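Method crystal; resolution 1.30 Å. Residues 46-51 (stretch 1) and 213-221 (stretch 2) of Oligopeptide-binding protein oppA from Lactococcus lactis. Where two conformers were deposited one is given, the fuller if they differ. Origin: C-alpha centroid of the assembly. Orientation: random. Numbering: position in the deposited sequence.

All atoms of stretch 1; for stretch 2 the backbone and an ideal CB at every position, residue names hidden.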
# COMPACT_ATOMS: atom_id res chain seq x y z
N LYS A 46 0.85 -13.32 6.56
CA LYS A 46 2.24 -13.03 6.97
C LYS A 46 2.14 -12.12 8.19
O LYS A 46 2.09 -10.93 8.09
CB LYS A 46 3.02 -12.35 5.85
CG LYS A 46 3.30 -13.25 4.71
CD LYS A 46 4.05 -12.50 3.65
CE LYS A 46 5.36 -11.77 4.17
NZ LYS A 46 6.31 -12.71 4.65
N ALA A 47 2.09 -12.74 9.35
CA ALA A 47 2.02 -11.96 10.62
C ALA A 47 3.31 -11.16 10.81
O ALA A 47 4.34 -11.69 10.83
CB ALA A 47 1.82 -12.86 11.83
N GLN A 48 3.14 -9.86 10.88
CA GLN A 48 4.27 -8.91 11.18
C GLN A 48 3.66 -7.69 11.85
O GLN A 48 2.98 -6.92 11.23
CB GLN A 48 5.02 -8.51 9.90
CG GLN A 48 6.20 -7.52 10.18
CD GLN A 48 6.99 -7.91 11.45
OE1 GLN A 48 6.95 -7.26 12.42
NE2 GLN A 48 7.73 -9.00 11.35
N TRP A 49 3.89 -7.57 13.15
CA TRP A 49 3.20 -6.55 13.94
C TRP A 49 3.87 -5.19 13.91
O TRP A 49 3.32 -4.22 14.34
CB TRP A 49 3.03 -7.08 15.41
CG TRP A 49 2.05 -8.29 15.45
CD1 TRP A 49 2.37 -9.59 15.30
CD2 TRP A 49 0.62 -8.23 15.58
NE1 TRP A 49 1.23 -10.35 15.36
CE2 TRP A 49 0.14 -9.54 15.54
CE3 TRP A 49 -0.31 -7.17 15.75
CZ2 TRP A 49 -1.23 -9.86 15.68
CZ3 TRP A 49 -1.66 -7.48 15.84
CH2 TRP A 49 -2.11 -8.83 15.80
N LEU A 50 5.08 -5.15 13.36
CA LEU A 50 5.82 -3.87 13.18
C LEU A 50 5.55 -3.32 11.78
O LEU A 50 5.83 -3.93 10.81
CB LEU A 50 7.34 -4.07 13.35
CG LEU A 50 7.84 -4.63 14.71
CD1 LEU A 50 9.36 -4.63 14.72
CD2 LEU A 50 7.27 -3.79 15.93
N SER A 51 4.93 -2.13 11.80
CA SER A 51 4.56 -1.47 10.54
C SER A 51 5.73 -1.38 9.57
O SER A 51 5.59 -1.68 8.38
CB SER A 51 4.00 -0.07 10.82
OG SER A 51 3.52 0.56 9.65
N UNK A 213 8.66 -12.57 18.62
CA UNK A 213 8.25 -11.33 19.26
C UNK A 213 7.64 -10.28 18.30
O UNK A 213 7.10 -9.33 18.73
CB UNK A 213 9.46 -10.72 19.97
N UNK A 214 7.72 -10.51 16.99
CA UNK A 214 7.04 -9.61 16.02
C UNK A 214 6.03 -10.35 15.17
O UNK A 214 5.51 -9.80 14.27
CB UNK A 214 8.06 -8.93 15.11
N UNK A 215 5.76 -11.61 15.49
CA UNK A 215 4.93 -12.51 14.61
C UNK A 215 3.83 -13.20 15.44
O UNK A 215 2.70 -12.85 15.34
CB UNK A 215 5.80 -13.57 13.93
N UNK A 216 4.21 -14.15 16.27
CA UNK A 216 3.25 -14.95 17.07
C UNK A 216 3.04 -14.44 18.47
O UNK A 216 2.03 -14.70 19.04
CB UNK A 216 3.72 -16.40 17.15
N UNK A 217 3.97 -13.66 18.97
CA UNK A 217 4.00 -13.27 20.39
C UNK A 217 4.42 -11.79 20.56
O UNK A 217 5.36 -11.51 21.20
CB UNK A 217 4.96 -14.18 21.16
N UNK A 218 3.68 -10.89 19.89
CA UNK A 218 4.01 -9.46 19.97
C UNK A 218 3.47 -8.77 21.21
O UNK A 218 2.67 -9.34 21.86
CB UNK A 218 3.47 -8.74 18.73
N UNK A 219 3.93 -7.57 21.52
CA UNK A 219 3.16 -6.60 22.30
C UNK A 219 2.43 -5.62 21.38
O UNK A 219 2.94 -5.24 20.33
CB UNK A 219 4.08 -5.84 23.26
N UNK A 220 1.25 -5.20 21.82
CA UNK A 220 0.43 -4.24 21.07
C UNK A 220 -0.16 -3.22 22.02
O UNK A 220 -0.05 -3.29 23.21
CB UNK A 220 -0.68 -4.95 20.30
N UNK A 221 -0.77 -2.23 21.41
CA UNK A 221 -1.32 -1.07 22.15
C UNK A 221 -2.86 -0.88 21.97
O UNK A 221 -3.42 -0.04 22.57
CB UNK A 221 -0.60 0.20 21.69

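At position 213 the CA-to-CB bond points away from stretch 1 and nothing of that stretch lies within reach, so the contact sets no preference. The residue is Lys-213, extended along most of its length.

Position 214 is read first through its backbone. Its carbonyl O lies 3.0 Å from Trp-49 N and accepts a hydrogen bond from it, a link any residue type could supply; Gln-48 CA also brings a CA-H...O contact to the same oxygen, 3.4 Å away. The CA-to-CB bond runs sideways, with the ideal CB 3.4 Å from Gln-48 OE1 and 4.3 Å from Leu-50 CG. That amide oxygen is already engaged by Leu-50 N, which leaves Gln-48 NE2 as the donor on offer beside an apolar leucine. A small side chain with an acceptor would suit, serine or threonine, with valine filling the space but leaving the amide unanswered. Thr-214 meets both demands: in the p rotamer, OG1 accepts from Gln-48 NE2 at 3.1 Å, and CG2 packs 3.6 Å from Leu-50 CD1.

At 215 the carbonyl again does polar work, since its O takes a hydrogen bond from Trp-49 NE1 at 2.9 Å, near the plane of the indole. The CA-to-CB bond points away overall, yet the ideal CB is 3.9 Å from Ala-47 O. Phi and psi of -130/-72° do not single out a residue; a small or beta-branched side chain would serve. In Thr-215, CG2 comes within 3.4 Å of Ala-47 O, while OG1 bonds to a residue flanking the stretches.

Positions 216 and 217 point away from stretch 1, which leaves the choice open and polar residues acceptable. They are Thr-216 and Lys-217.

The chain then returns at 218, its CB directed toward the indole, 3.6 Å from Trp-49 CG. A phi of -83° permits proline, and a flat, compact apolar group would lie well on the ring; alanine or valine could also be considered. Pro-218 places CG 3.4 Å from the centroid of the five-membered ring of Trp-49, 8° off the normal, a CH-pi contact over one face.

Position 219 turns away and is unconstrained here; it is Leu-219. At 220 the CB points toward stretch 1 again, 5.1 Å from Trp-49 CE3, and the extended backbone favours a beta-branched apolar residue, valine or isoleucine. Val-220, chi1 m, brings CG1 to 3.8 Å from Trp-49 CE3. Position 221 is out of reach, and Thr-221 bonds elsewhere in the structure.

Stretch 2 (213-221) KTTTKPLVT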
# COMPACT_ATOMS: atom_id res chain seq x y z
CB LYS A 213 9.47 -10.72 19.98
CG LYS A 213 9.89 -11.51 21.27
CD LYS A 213 10.99 -10.76 22.08
CE LYS A 213 11.13 -11.40 23.38
NZ LYS A 213 12.05 -10.48 24.13
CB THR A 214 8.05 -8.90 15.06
OG1 THR A 214 8.61 -9.87 14.14
CG2 THR A 214 9.16 -8.09 15.86
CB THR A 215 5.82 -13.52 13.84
OG1 THR A 215 6.60 -14.28 14.78
CG2 THR A 215 6.84 -12.77 12.92
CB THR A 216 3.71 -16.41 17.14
OG1 THR A 216 5.08 -16.41 17.52
CG2 THR A 216 3.56 -17.10 15.74
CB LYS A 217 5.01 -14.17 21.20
CG LYS A 217 4.58 -15.68 21.34
CD LYS A 217 5.50 -16.45 22.32
CE LYS A 217 7.02 -16.72 21.92
NZ LYS A 217 7.97 -17.58 22.80
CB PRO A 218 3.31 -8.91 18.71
CG PRO A 218 1.97 -9.72 18.70
CD PRO A 218 2.42 -11.12 19.13
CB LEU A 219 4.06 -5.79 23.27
CG LEU A 219 4.92 -6.63 24.24
CD1 LEU A 219 5.67 -5.70 25.24
CD2 LEU A 219 4.01 -7.64 25.01
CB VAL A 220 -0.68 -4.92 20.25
CG1 VAL A 220 -0.08 -6.01 19.33
CG2 VAL A 220 -1.76 -5.55 21.21
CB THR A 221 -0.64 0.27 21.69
OG1 THR A 221 -0.99 0.58 20.33
CG2 THR A 221 0.90 0.22 21.87
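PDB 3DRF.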